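Local coordinates for Sca-family protein (Rickettsia rickettsii, PDB 4LQ8), which is a rickettsial Sca4-family antigen, represented here by its N-terminal head domain, with a probable role in cell adhesion, at residues A[29-34]-A[166-171]; A[222-227]-A[303-308]; A[240-245]-A[256-261]; A[277-282]-A[293-298]. One frame throughout, in Å; residues are numbered along the deposited sequence. Where two conformers were deposited one is given.

Contact 1 (A[29-34]-A[166-171]); sequences EADDGF and FKPVQW
Four hydrogen bonds tie residues 29-34 to residues 166-171, three of them between backbones. Phe-34 and Lys-167 form an antiparallel hydrogen-bonded pair. Phe-34 N gives its hydrogen to Lys-167 O at 3.1 Å, and Lys-167 N returns one to Phe-34 O at 3.2 Å. Both acceptors are met in the carbonyl plane. Gly-33 and Pro-168 follow as a non-hydrogen-bonded pair. Beyond them Val-169 N reaches Asp-32 O at 2.9 Å, but from above the carbonyl plane.

The fourth bond joins side chains. Asp-32 OD2 takes the indole hydrogen of Trp-171 NE1 at 2.8 Å through its anti lone pair. The carboxylate comes to the indole edge, with the two planes 80° apart. OD2 also pairs with Arg-222, and OD1 accepts from Val-242 N. The buried carboxylate is thus gripped by three donors, which probably keep it ionised.

Ring edges and methyl groups complete the contact. Phe-34 CG sits in the crowded position between backbone N and carbonyl carbon (chi1 82°). This brings the ring edge to Pro-168 O, with CE1 3.6 Å from it. The ring of Phe-166 turns its edge to Phe-34 N. Val-169 CG2 lies 3.7 Å from Asp-32 CB and also meets Phe-34 CB. Within 166-171 its other methyl, CG1, lies over the rim of one face of the Trp-171 indole, 3.5 Å above the plane.

Strand 33-37 also pairs with strand 236-245, through Gly-33 and Ser-240. It thus lies between 167-168 and 236-245, and the short antiparallel bridge adds strand 167-168 to the mixed beta-sheet.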
loop_
_atom_site.group_PDB
_atom_site.type_symbol
_atom_site.label_atom_id
_atom_site.label_comp_id
_atom_site.label_asym_id
_atom_site.label_seq_id
_atom_site.Cartn_x
_atom_site.Cartn_y
_atom_site.Cartn_z
ATOM N N GLU A 29 -20.284 -3.504 -2.899
ATOM C CA GLU A 29 -19.212 -4.093 -2.091
ATOM C C GLU A 29 -17.934 -4.295 -2.923
ATOM O O GLU A 29 -17.981 -4.890 -4.004
ATOM C CB GLU A 29 -19.657 -5.404 -1.421
ATOM C CG GLU A 29 -18.971 -5.661 -0.088
ATOM C CD GLU A 29 -19.363 -6.931 0.650
ATOM O OE1 GLU A 29 -19.261 -8.025 0.048
ATOM O OE2 GLU A 29 -19.698 -6.841 1.855
ATOM N N ALA A 30 -16.805 -3.745 -2.442
ATOM C CA ALA A 30 -15.514 -3.853 -3.128
ATOM C C ALA A 30 -14.958 -5.260 -3.046
ATOM O O ALA A 30 -15.369 -6.043 -2.193
ATOM C CB ALA A 30 -14.528 -2.870 -2.544
ATOM N N ASP A 31 -14.036 -5.596 -3.937
ATOM C CA ASP A 31 -13.457 -6.931 -3.965
ATOM C C ASP A 31 -11.964 -6.903 -4.184
ATOM O O ASP A 31 -11.426 -5.876 -4.580
ATOM C CB ASP A 31 -14.117 -7.743 -5.090
ATOM C CG ASP A 31 -14.271 -9.219 -4.799
ATOM O OD1 ASP A 31 -13.536 -9.742 -3.899
ATOM O OD2 ASP A 31 -15.111 -9.867 -5.469
ATOM N N ASP A 32 -11.297 -8.046 -3.938
ATOM C CA ASP A 32 -9.885 -8.221 -4.216
ATOM C C ASP A 32 -9.788 -8.411 -5.718
ATOM O O ASP A 32 -10.680 -9.013 -6.304
ATOM C CB ASP A 32 -9.332 -9.448 -3.476
ATOM C CG ASP A 32 -9.384 -9.352 -1.960
ATOM O OD1 ASP A 32 -9.334 -8.222 -1.429
ATOM O OD2 ASP A 32 -9.501 -10.402 -1.306
ATOM N N GLY A 33 -8.742 -7.868 -6.323
ATOM C CA GLY A 33 -8.496 -7.936 -7.763
ATOM C C GLY A 33 -7.097 -8.421 -8.110
ATOM O O GLY A 33 -6.173 -8.308 -7.297
ATOM N N PHE A 34 -6.941 -8.996 -9.315
ATOM C CA PHE A 34 -5.647 -9.510 -9.768
ATOM C C PHE A 34 -5.549 -9.462 -11.280
ATOM O O PHE A 34 -6.560 -9.548 -11.972
ATOM C CB PHE A 34 -5.423 -10.954 -9.280
ATOM C CG PHE A 34 -6.089 -12.021 -10.127
ATOM C CD1 PHE A 34 -7.471 -12.209 -10.085
ATOM C CD2 PHE A 34 -5.338 -12.826 -10.976
ATOM C CE1 PHE A 34 -8.090 -13.164 -10.899
ATOM C CE2 PHE A 34 -5.954 -13.792 -11.778
ATOM C CZ PHE A 34 -7.328 -13.944 -11.744
ATOM N N PHE A 166 -7.939 -6.653 -14.636
ATOM C CA PHE A 166 -8.334 -6.951 -13.254
ATOM C C PHE A 166 -9.654 -7.703 -13.222
ATOM O O PHE A 166 -10.628 -7.334 -13.900
ATOM C CB PHE A 166 -8.420 -5.670 -12.383
ATOM C CG PHE A 166 -7.106 -5.046 -11.951
ATOM C CD1 PHE A 166 -6.322 -5.643 -10.962
ATOM C CD2 PHE A 166 -6.697 -3.812 -12.465
ATOM C CE1 PHE A 166 -5.120 -5.057 -10.552
ATOM C CE2 PHE A 166 -5.490 -3.223 -12.053
ATOM C CZ PHE A 166 -4.715 -3.840 -11.089
ATOM N N LYS A 167 -9.643 -8.796 -12.479
ATOM C CA LYS A 167 -10.791 -9.653 -12.248
ATOM C C LYS A 167 -10.837 -9.917 -10.733
ATOM O O LYS A 167 -9.787 -9.850 -10.083
ATOM C CB LYS A 167 -10.628 -10.979 -13.019
ATOM C CG LYS A 167 -11.037 -10.877 -14.471
ATOM C CD LYS A 167 -11.201 -12.248 -15.070
ATOM C CE LYS A 167 -11.943 -12.176 -16.389
ATOM N NZ LYS A 167 -12.262 -13.528 -16.934
ATOM N N PRO A 168 -12.018 -10.225 -10.145
ATOM C CA PRO A 168 -12.044 -10.540 -8.716
ATOM C C PRO A 168 -11.203 -11.785 -8.405
ATOM O O PRO A 168 -11.191 -12.744 -9.188
ATOM C CB PRO A 168 -13.542 -10.780 -8.431
ATOM C CG PRO A 168 -14.276 -10.110 -9.590
ATOM C CD PRO A 168 -13.366 -10.353 -10.743
ATOM N N VAL A 169 -10.467 -11.749 -7.282
ATOM C CA VAL A 169 -9.658 -12.895 -6.841
ATOM C C VAL A 169 -10.615 -14.049 -6.501
ATOM O O VAL A 169 -11.643 -13.831 -5.861
ATOM C CB VAL A 169 -8.713 -12.529 -5.654
ATOM C CG1 VAL A 169 -8.021 -13.764 -5.085
ATOM C CG2 VAL A 169 -7.674 -11.497 -6.086
ATOM N N GLN A 170 -10.321 -15.253 -6.990
ATOM C CA GLN A 170 -11.172 -16.405 -6.705
ATOM C C GLN A 170 -10.581 -17.188 -5.534
ATOM O O GLN A 170 -9.804 -18.125 -5.743
ATOM C CB GLN A 170 -11.390 -17.304 -7.949
ATOM C CG GLN A 170 -12.148 -16.638 -9.111
ATOM C CD GLN A 170 -13.597 -16.344 -8.796
ATOM O OE1 GLN A 170 -13.990 -15.188 -8.586
ATOM N NE2 GLN A 170 -14.431 -17.378 -8.780
ATOM N N TRP A 171 -10.910 -16.752 -4.297
ATOM C CA TRP A 171 -10.454 -17.395 -3.066
ATOM C C TRP A 171 -11.248 -18.668 -2.855
ATOM O O TRP A 171 -12.478 -18.666 -2.967
ATOM C CB TRP A 171 -10.677 -16.498 -1.844
ATOM C CG TRP A 171 -9.823 -15.269 -1.806
ATOM C CD1 TRP A 171 -10.231 -13.986 -1.993
ATOM C CD2 TRP A 171 -8.419 -15.206 -1.496
ATOM N NE1 TRP A 171 -9.171 -13.127 -1.842
ATOM C CE2 TRP A 171 -8.052 -13.843 -1.504
ATOM C CE3 TRP A 171 -7.427 -16.174 -1.233
ATOM C CZ2 TRP A 171 -6.731 -13.421 -1.294
ATOM C CZ3 TRP A 171 -6.126 -15.749 -1.000
ATOM C CH2 TRP A 171 -5.792 -14.389 -1.020
#

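Contact 2 (A[222-227]-A[303-308]); sequences REIDFP and TLAVTR
Arg-222 starts the contact with its backbone. Its O receives a CA-H...O contact from Ala-305 CA at 3.4 Å. Its N donates to a water that in turn donates to Thr-303 OG1. The side chain is extended from CG to NE and passes the Ala-305 methyl, with NE 3.8 Å from CB. Its guanidinium forms salt bridges with Glu-198 and Asp-32 through NH1, and Ile-224 CD1 lies over one of its faces.

Glu-223 holds CG between backbone N and carbonyl carbon (chi1 58°). Its carboxylate meets the Thr-307 methyl, with OE2 3.5 Å from CG2. Ile-224 carries the one direct hydrogen bond. Its N reaches Ala-305 O at 2.8 Å, nearly straight at 173°, from above the carbonyl plane. Its CD1 packs 3.6 Å from Ala-305 CB. A second water bridges Ile-224 O and Thr-307 N.

Asp-225 centres an inverse gamma turn. Phe-226 then brings its ring edge to the same Ala-305 oxygen, CE2 to O 3.3 Å. Ile-224 CG2 lies over the centre of one face of this ring.

Ala-305 is the corner between strands 300-304 and 306-307. The end of strand 215-224 packs against this corner, beside strands 192-201 and 236-245, and Thr-307 N-caps helix 308-320.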
loop_
_atom_site.group_PDB
_atom_site.type_symbol
_atom_site.label_atom_id
_atom_site.label_comp_id
_atom_site.label_asym_id
_atom_site.label_seq_id
_atom_site.Cartn_x
_atom_site.Cartn_y
_atom_site.Cartn_z
ATOM N N ARG A 222 -7.366 -9.929 8.437
ATOM C CA ARG A 222 -6.717 -10.984 7.670
ATOM C C ARG A 222 -5.295 -10.571 7.332
ATOM O O ARG A 222 -4.944 -9.378 7.358
ATOM C CB ARG A 222 -7.504 -11.323 6.387
ATOM C CG ARG A 222 -7.462 -10.146 5.383
ATOM C CD ARG A 222 -8.065 -10.482 4.053
ATOM N NE ARG A 222 -8.140 -9.284 3.209
ATOM C CZ ARG A 222 -8.439 -9.321 1.923
ATOM N NH1 ARG A 222 -8.646 -10.485 1.317
ATOM N NH2 ARG A 222 -8.524 -8.199 1.226
ATOM N N GLU A 223 -4.488 -11.550 6.996
ATOM C CA GLU A 223 -3.136 -11.284 6.527
ATOM C C GLU A 223 -2.844 -12.202 5.359
ATOM O O GLU A 223 -3.165 -13.391 5.407
ATOM C CB GLU A 223 -2.086 -11.414 7.652
ATOM C CG GLU A 223 -2.064 -12.772 8.325
ATOM C CD GLU A 223 -1.209 -12.817 9.573
ATOM O OE1 GLU A 223 -0.195 -13.550 9.577
ATOM O OE2 GLU A 223 -1.528 -12.082 10.531
ATOM N N ILE A 224 -2.239 -11.651 4.307
ATOM C CA ILE A 224 -1.878 -12.457 3.142
ATOM C C ILE A 224 -0.368 -12.650 3.109
ATOM O O ILE A 224 0.388 -11.702 3.327
ATOM C CB ILE A 224 -2.488 -11.892 1.833
ATOM C CG1 ILE A 224 -4.026 -12.002 1.889
ATOM C CG2 ILE A 224 -1.905 -12.607 0.595
ATOM C CD1 ILE A 224 -4.778 -11.058 0.969
ATOM N N ASP A 225 0.065 -13.889 2.875
ATOM C CA ASP A 225 1.482 -14.197 2.831
ATOM C C ASP A 225 2.069 -13.869 1.443
ATOM O O ASP A 225 2.396 -14.760 0.677
ATOM C CB ASP A 225 1.718 -15.658 3.250
ATOM C CG ASP A 225 3.157 -15.994 3.600
ATOM O OD1 ASP A 225 3.944 -15.055 3.867
ATOM O OD2 ASP A 225 3.488 -17.198 3.652
ATOM N N PHE A 226 2.182 -12.581 1.119
ATOM C CA PHE A 226 2.681 -12.139 -0.192
ATOM C C PHE A 226 4.085 -12.673 -0.476
ATOM O O PHE A 226 4.943 -12.569 0.401
ATOM C CB PHE A 226 2.664 -10.610 -0.312
ATOM C CG PHE A 226 1.306 -9.963 -0.185
ATOM C CD1 PHE A 226 0.462 -9.848 -1.295
ATOM C CD2 PHE A 226 0.880 -9.439 1.032
ATOM C CE1 PHE A 226 -0.795 -9.244 -1.175
ATOM C CE2 PHE A 226 -0.377 -8.849 1.152
ATOM C CZ PHE A 226 -1.198 -8.736 0.044
ATOM N N PRO A 227 4.337 -13.282 -1.663
ATOM C CA PRO A 227 5.693 -13.789 -1.933
ATOM C C PRO A 227 6.681 -12.638 -2.148
ATOM O O PRO A 227 6.282 -11.553 -2.572
ATOM C CB PRO A 227 5.508 -14.662 -3.189
ATOM C CG PRO A 227 4.322 -14.094 -3.873
ATOM C CD PRO A 227 3.436 -13.486 -2.821
ATOM N N THR A 303 -8.205 -2.403 8.414
ATOM C CA THR A 303 -6.920 -3.081 8.472
ATOM C C THR A 303 -6.573 -3.444 7.034
ATOM O O THR A 303 -7.474 -3.563 6.194
ATOM C CB THR A 303 -6.952 -4.310 9.384
ATOM O OG1 THR A 303 -7.911 -5.250 8.876
ATOM C CG2 THR A 303 -7.255 -3.954 10.842
ATOM N N LEU A 304 -5.278 -3.613 6.748
ATOM C CA LEU A 304 -4.824 -4.073 5.445
ATOM C C LEU A 304 -4.300 -5.501 5.649
ATOM O O LEU A 304 -4.007 -5.868 6.781
ATOM C CB LEU A 304 -3.771 -3.126 4.821
ATOM C CG LEU A 304 -4.217 -1.649 4.603
ATOM C CD1 LEU A 304 -3.122 -0.866 3.960
ATOM C CD2 LEU A 304 -5.382 -1.563 3.641
ATOM N N ALA A 305 -4.184 -6.303 4.568
ATOM C CA ALA A 305 -3.803 -7.721 4.647
ATOM C C ALA A 305 -2.301 -7.953 4.715
ATOM O O ALA A 305 -1.800 -8.915 4.149
ATOM C CB ALA A 305 -4.415 -8.476 3.469
ATOM N N VAL A 306 -1.585 -7.069 5.382
ATOM C CA VAL A 306 -0.124 -7.151 5.461
ATOM C C VAL A 306 0.355 -6.873 6.894
ATOM O O VAL A 306 -0.114 -5.929 7.548
ATOM C CB VAL A 306 0.532 -6.229 4.369
ATOM C CG1 VAL A 306 0.411 -4.724 4.689
ATOM C CG2 VAL A 306 1.976 -6.628 4.080
ATOM N N THR A 307 1.237 -7.709 7.397
ATOM C CA THR A 307 1.763 -7.497 8.747
ATOM C C THR A 307 2.983 -6.598 8.626
ATOM O O THR A 307 3.502 -6.427 7.530
ATOM C CB THR A 307 2.153 -8.825 9.417
ATOM O OG1 THR A 307 3.188 -9.418 8.639
ATOM C CG2 THR A 307 0.960 -9.787 9.630
ATOM N N ARG A 308 3.490 -6.093 9.753
ATOM C CA ARG A 308 4.689 -5.260 9.764
ATOM C C ARG A 308 5.926 -5.976 9.201
ATOM O O ARG A 308 6.664 -5.392 8.406
ATOM C CB ARG A 308 4.957 -4.731 11.165
ATOM C CG ARG A 308 5.618 -3.378 11.087
ATOM C CD ARG A 308 6.841 -3.255 11.920
ATOM N NE ARG A 308 7.080 -1.832 12.139
ATOM C CZ ARG A 308 7.700 -1.327 13.195
ATOM N NH1 ARG A 308 8.169 -2.127 14.141
ATOM N NH2 ARG A 308 7.869 -0.018 13.306
HETATM O O HOH W 1 -7.047 -7.169 7.212
HETATM O O HOH W 2 1.135 -10.336 5.574
#

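Contact 3 (A[240-245]-A[256-261]); sequences SMVALK and AVYFTA
The Tyr-258 ring leans obliquely across the strand backbone from Ser-240 to Val-242, with CD2 3.5 Å from Val-242 CA. Val-242 CG2 makes an off-centre CH-pi contact with it, 4.3 Å from the ring centroid and 30° off the normal. Val-242 CB lies 3.6 Å from Tyr-258 CE2. The phenol ring also meets His-153 edge-to-face. Phe-259 goes to the other side of the sheet with Met-241. Its CG is anti to the backbone N (chi1 178°), and its ring leads away to Phe-226.

Strands 240-242 and 258-261 are antiparallel neighbours within the mixed sheet of the head domain. Ser-240, Val-242, Tyr-258 and Thr-260 share one face. Met-241 and Phe-259 form the hydrogen-bonded pair, with Met-241 N to Phe-259 O and Phe-259 N to Met-241 O both 2.9 Å. These bonds are nearly straight and lie in the carbonyl planes. Ala-243 N continues the ladder to Val-257 O at 3.0 Å.

Val-242 CG2 also touches Ala-256 CB at 4.0 Å. On the sheet face that carries Tyr-258, the Thr-260 methyl CG2 lies 3.6 Å from Ser-240 OG. That hydroxyl is hydrogen-bonded to His-153 NE2, and Thr-260 OG1 to Ser-277 OG.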
loop_
_atom_site.group_PDB
_atom_site.type_symbol
_atom_site.label_atom_id
_atom_site.label_comp_id
_atom_site.label_asym_id
_atom_site.label_seq_id
_atom_site.Cartn_x
_atom_site.Cartn_y
_atom_site.Cartn_z
ATOM N N SER A 240 -4.453 -6.550 -5.869
ATOM C CA SER A 240 -5.157 -5.447 -5.197
ATOM C C SER A 240 -6.031 -6.057 -4.127
ATOM O O SER A 240 -7.051 -6.643 -4.448
ATOM C CB SER A 240 -6.003 -4.644 -6.185
ATOM O OG SER A 240 -5.204 -3.901 -7.089
ATOM N N MET A 241 -5.611 -5.953 -2.862
ATOM C CA MET A 241 -6.315 -6.520 -1.717
ATOM C C MET A 241 -7.013 -5.426 -0.936
ATOM O O MET A 241 -6.373 -4.503 -0.431
ATOM C CB MET A 241 -5.348 -7.365 -0.843
ATOM C CG MET A 241 -4.630 -8.487 -1.633
ATOM S SD MET A 241 -5.748 -9.734 -2.364
ATOM C CE MET A 241 -4.566 -10.827 -3.118
ATOM N N VAL A 242 -8.339 -5.507 -0.886
ATOM C CA VAL A 242 -9.166 -4.490 -0.241
ATOM C C VAL A 242 -8.951 -4.448 1.299
ATOM O O VAL A 242 -8.699 -5.474 1.950
ATOM C CB VAL A 242 -10.666 -4.634 -0.654
ATOM C CG1 VAL A 242 -11.338 -5.840 0.032
ATOM C CG2 VAL A 242 -11.443 -3.341 -0.391
ATOM N N ALA A 243 -9.049 -3.242 1.852
ATOM C CA ALA A 243 -8.982 -2.983 3.287
ATOM C C ALA A 243 -10.236 -3.592 3.916
ATOM O O ALA A 243 -11.274 -3.653 3.255
ATOM C CB ALA A 243 -8.977 -1.480 3.523
ATOM N N LEU A 244 -10.149 -4.071 5.157
ATOM C CA LEU A 244 -11.327 -4.631 5.819
ATOM C C LEU A 244 -11.740 -3.704 6.935
ATOM O O LEU A 244 -10.873 -3.126 7.603
ATOM C CB LEU A 244 -11.048 -6.028 6.415
ATOM C CG LEU A 244 -10.844 -7.191 5.449
ATOM C CD1 LEU A 244 -10.650 -8.485 6.216
ATOM C CD2 LEU A 244 -12.021 -7.350 4.474
ATOM N N LYS A 245 -13.048 -3.634 7.207
ATOM C CA LYS A 245 -13.591 -2.861 8.325
ATOM C C LYS A 245 -13.207 -3.543 9.650
ATOM O O LYS A 245 -12.736 -4.686 9.624
ATOM C CB LYS A 245 -15.121 -2.734 8.196
ATOM C CG LYS A 245 -15.561 -1.993 6.924
ATOM C CD LYS A 245 -16.994 -1.501 7.015
ATOM C CE LYS A 245 -18.005 -2.539 6.647
ATOM N NZ LYS A 245 -19.392 -2.080 6.928
ATOM N N ALA A 256 -13.670 2.203 -0.567
ATOM C CA ALA A 256 -12.617 1.195 -0.636
ATOM C C ALA A 256 -11.229 1.695 -0.963
ATOM O O ALA A 256 -11.029 2.399 -1.943
ATOM C CB ALA A 256 -12.997 0.115 -1.620
ATOM N N VAL A 257 -10.269 1.277 -0.151
ATOM C CA VAL A 257 -8.834 1.497 -0.369
ATOM C C VAL A 257 -8.186 0.124 -0.348
ATOM O O VAL A 257 -8.815 -0.832 0.101
ATOM C CB VAL A 257 -8.175 2.517 0.568
ATOM C CG1 VAL A 257 -8.576 3.933 0.168
ATOM C CG2 VAL A 257 -8.493 2.220 2.030
ATOM N N TYR A 258 -6.972 0.010 -0.874
ATOM C CA TYR A 258 -6.306 -1.271 -1.090
ATOM C C TYR A 258 -4.830 -1.276 -0.748
ATOM O O TYR A 258 -4.175 -0.234 -0.715
ATOM C CB TYR A 258 -6.405 -1.615 -2.606
ATOM C CG TYR A 258 -7.820 -1.696 -3.144
ATOM C CD1 TYR A 258 -8.522 -0.546 -3.502
ATOM C CD2 TYR A 258 -8.456 -2.920 -3.308
ATOM C CE1 TYR A 258 -9.853 -0.608 -3.916
ATOM C CE2 TYR A 258 -9.773 -2.999 -3.769
ATOM C CZ TYR A 258 -10.469 -1.838 -4.058
ATOM O OH TYR A 258 -11.749 -1.895 -4.521
ATOM N N PHE A 259 -4.313 -2.489 -0.518
ATOM C CA PHE A 259 -2.899 -2.753 -0.436
ATOM C C PHE A 259 -2.607 -3.400 -1.791
ATOM O O PHE A 259 -3.282 -4.364 -2.154
ATOM C CB PHE A 259 -2.522 -3.692 0.718
ATOM C CG PHE A 259 -1.031 -3.961 0.712
ATOM C CD1 PHE A 259 -0.129 -2.995 1.154
ATOM C CD2 PHE A 259 -0.526 -5.169 0.230
ATOM C CE1 PHE A 259 1.251 -3.228 1.101
ATOM C CE2 PHE A 259 0.857 -5.404 0.194
ATOM C CZ PHE A 259 1.731 -4.431 0.624
ATOM N N THR A 260 -1.681 -2.829 -2.578
ATOM C CA THR A 260 -1.373 -3.390 -3.888
ATOM C C THR A 260 0.059 -3.879 -3.925
ATOM O O THR A 260 0.886 -3.368 -3.186
ATOM C CB THR A 260 -1.735 -2.424 -5.056
ATOM O OG1 THR A 260 -0.760 -1.388 -5.139
ATOM C CG2 THR A 260 -3.175 -1.832 -4.948
ATOM N N ALA A 261 0.340 -4.882 -4.781
ATOM C CA ALA A 261 1.658 -5.467 -4.958
ATOM C C ALA A 261 1.845 -5.745 -6.448
ATOM O O ALA A 261 0.944 -6.278 -7.111
ATOM C CB ALA A 261 1.792 -6.744 -4.119
#

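Contact 4 (A[277-282]-A[293-298]); sequences SSPKPL and AYIEHG
Mainly apolar packing joins residues 277-282 to residues 293-298, with no direct hydrogen bond between them. The first is the proline-rich connection from strand 271-277 to strand 282-285. The second lies on strand 292-297 of the same mixed beta-sheet. Ile-295 is central. Its CD1 meets Pro-279 CG at 3.8 Å, and the two side chains cross at about a right angle. Its CG2 lies 3.8 Å from Leu-282 CD1, which also touches Ala-293 CB at 4.0 Å. Leu-282 has CG anti to the backbone N (chi1 -170°), and this carries CD1 to the strand. Pro-279 CB sits 3.9 Å from His-297 CD2, obliquely to the imidazole.

The next shell holds these groups in place. His-297 NE2 is hydrogen-bonded to Glu-145 of helix 135-155, so the imidazole is held from the helix side. Val-257 packs on Pro-279, Ile-295 and His-297, and Leu-304 on Pro-279, Leu-282 and Ala-293. A cis peptide precedes Pro-281, whose O takes a hydrogen from a bridging water that accepts from Glu-296 N.

Within the connection, Lys-280 curls back toward Ser-278. Lys-280 NZ donates to Ser-278 OG at 2.7 Å, and that hydroxyl donates to Pro-279 O at 2.9 Å, from above the carbonyl plane.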
loop_
_atom_site.group_PDB
_atom_site.type_symbol
_atom_site.label_atom_id
_atom_site.label_comp_id
_atom_site.label_asym_id
_atom_site.label_seq_id
_atom_site.Cartn_x
_atom_site.Cartn_y
_atom_site.Cartn_z
ATOM N N SER A 277 1.850 -0.448 -2.886
ATOM C CA SER A 277 1.192 0.810 -2.528
ATOM C C SER A 277 0.162 0.547 -1.465
ATOM O O SER A 277 -0.313 -0.582 -1.316
ATOM C CB SER A 277 0.555 1.491 -3.744
ATOM O OG SER A 277 -0.770 1.054 -3.999
ATOM N N SER A 278 -0.236 1.611 -0.780
ATOM C CA SER A 278 -1.296 1.575 0.211
ATOM C C SER A 278 -1.714 2.995 0.522
ATOM O O SER A 278 -0.948 3.923 0.233
ATOM C CB SER A 278 -0.805 0.877 1.481
ATOM O OG SER A 278 -0.035 1.738 2.302
ATOM N N PRO A 279 -2.872 3.199 1.196
ATOM C CA PRO A 279 -3.159 4.535 1.749
ATOM C C PRO A 279 -2.039 4.921 2.735
ATOM O O PRO A 279 -1.450 4.032 3.374
ATOM C CB PRO A 279 -4.476 4.335 2.524
ATOM C CG PRO A 279 -5.011 3.072 2.048
ATOM C CD PRO A 279 -3.877 2.217 1.646
ATOM N N LYS A 280 -1.740 6.227 2.846
ATOM C CA LYS A 280 -0.673 6.738 3.705
ATOM C C LYS A 280 -1.170 7.857 4.644
ATOM O O LYS A 280 -2.074 8.586 4.254
ATOM C CB LYS A 280 0.544 7.254 2.861
ATOM C CG LYS A 280 1.326 6.165 2.106
ATOM C CD LYS A 280 1.934 5.094 3.035
ATOM C CE LYS A 280 2.906 4.162 2.351
ATOM N NZ LYS A 280 2.222 3.100 1.571
ATOM N N PRO A 281 -0.569 8.057 5.842
ATOM C CA PRO A 281 0.494 7.231 6.455
ATOM C C PRO A 281 -0.088 5.862 6.869
ATOM O O PRO A 281 -1.259 5.760 7.233
ATOM C CB PRO A 281 0.930 8.080 7.669
ATOM C CG PRO A 281 -0.318 8.796 8.069
ATOM C CD PRO A 281 -1.011 9.129 6.763
ATOM N N LEU A 282 0.713 4.822 6.768
ATOM C CA LEU A 282 0.295 3.477 7.164
ATOM C C LEU A 282 0.595 3.261 8.669
ATOM O O LEU A 282 1.667 3.634 9.132
ATOM C CB LEU A 282 1.065 2.448 6.306
ATOM C CG LEU A 282 0.615 0.993 6.379
ATOM C CD1 LEU A 282 -0.843 0.833 5.926
ATOM C CD2 LEU A 282 1.491 0.130 5.514
ATOM N N ALA A 293 -1.290 -4.104 9.608
ATOM C CA ALA A 293 -1.351 -2.759 9.050
ATOM C C ALA A 293 -2.766 -2.254 9.231
ATOM O O ALA A 293 -3.719 -3.020 9.106
ATOM C CB ALA A 293 -1.019 -2.794 7.553
ATOM N N TYR A 294 -2.909 -0.979 9.547
ATOM C CA TYR A 294 -4.227 -0.353 9.636
ATOM C C TYR A 294 -4.132 1.086 9.199
ATOM O O TYR A 294 -3.031 1.653 9.149
ATOM C CB TYR A 294 -4.902 -0.511 11.032
ATOM C CG TYR A 294 -4.409 0.420 12.114
ATOM C CD1 TYR A 294 -3.382 0.037 12.975
ATOM C CD2 TYR A 294 -5.014 1.661 12.326
ATOM C CE1 TYR A 294 -2.978 0.862 14.028
ATOM C CE2 TYR A 294 -4.595 2.507 13.351
ATOM C CZ TYR A 294 -3.589 2.098 14.212
ATOM O OH TYR A 294 -3.204 2.937 15.227
ATOM N N ILE A 295 -5.293 1.668 8.878
ATOM C CA ILE A 295 -5.436 3.054 8.454
ATOM C C ILE A 295 -6.747 3.596 9.002
ATOM O O ILE A 295 -7.707 2.852 9.218
ATOM C CB ILE A 295 -5.405 3.216 6.882
ATOM C CG1 ILE A 295 -6.442 2.301 6.209
ATOM C CG2 ILE A 295 -3.999 2.957 6.296
ATOM C CD1 ILE A 295 -7.156 2.869 5.202
ATOM N N GLU A 296 -6.789 4.897 9.164
ATOM C CA GLU A 296 -7.982 5.651 9.478
ATOM C C GLU A 296 -8.271 6.280 8.118
ATOM O O GLU A 296 -7.338 6.760 7.494
ATOM C CB GLU A 296 -7.677 6.707 10.535
ATOM C CG GLU A 296 -8.931 7.168 11.246
ATOM C CD GLU A 296 -8.687 8.196 12.329
ATOM O OE1 GLU A 296 -7.565 8.241 12.889
ATOM O OE2 GLU A 296 -9.637 8.953 12.625
ATOM N N HIS A 297 -9.493 6.153 7.597
ATOM C CA HIS A 297 -9.865 6.629 6.270
ATOM C C HIS A 297 -11.327 7.014 6.312
ATOM O O HIS A 297 -12.174 6.184 6.682
ATOM C CB HIS A 297 -9.636 5.506 5.229
ATOM C CG HIS A 297 -9.071 6.011 3.928
ATOM N ND1 HIS A 297 -9.896 6.502 2.914
ATOM C CD2 HIS A 297 -7.776 6.134 3.541
ATOM C CE1 HIS A 297 -9.082 6.880 1.943
ATOM N NE2 HIS A 297 -7.797 6.676 2.270
ATOM N N GLY A 298 -11.621 8.267 5.974
ATOM C CA GLY A 298 -12.978 8.809 6.042
ATOM C C GLY A 298 -13.575 8.714 7.442
ATOM O O GLY A 298 -14.768 8.460 7.594
HETATM O O HOH W 3 -3.962 6.189 8.449
#

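In the fold
All four contacts reach the same mixed sheet, with contact 3 next to each of the others. Contacts 1 and 3 have centres about 10 Å apart and join where Gly-33 N meets Ser-240 O at 2.8 Å. Contact 2 reaches both through Arg-222: NH1 to Asp-32 OD2 and NH2 to Val-242 O are each 2.8 Å. Contacts 3 and 4 are about 9 Å apart between centres and share the hydroxyl pair Thr-260 and Ser-277. Contact 2 meets contact 4 where Leu-304 pairs with Ala-293. Contacts 1 and 4 do not touch, with centres about 20 Å apart. Along the chain, contacts 3 and 4 follow one another inside the loop that contact 2 closes.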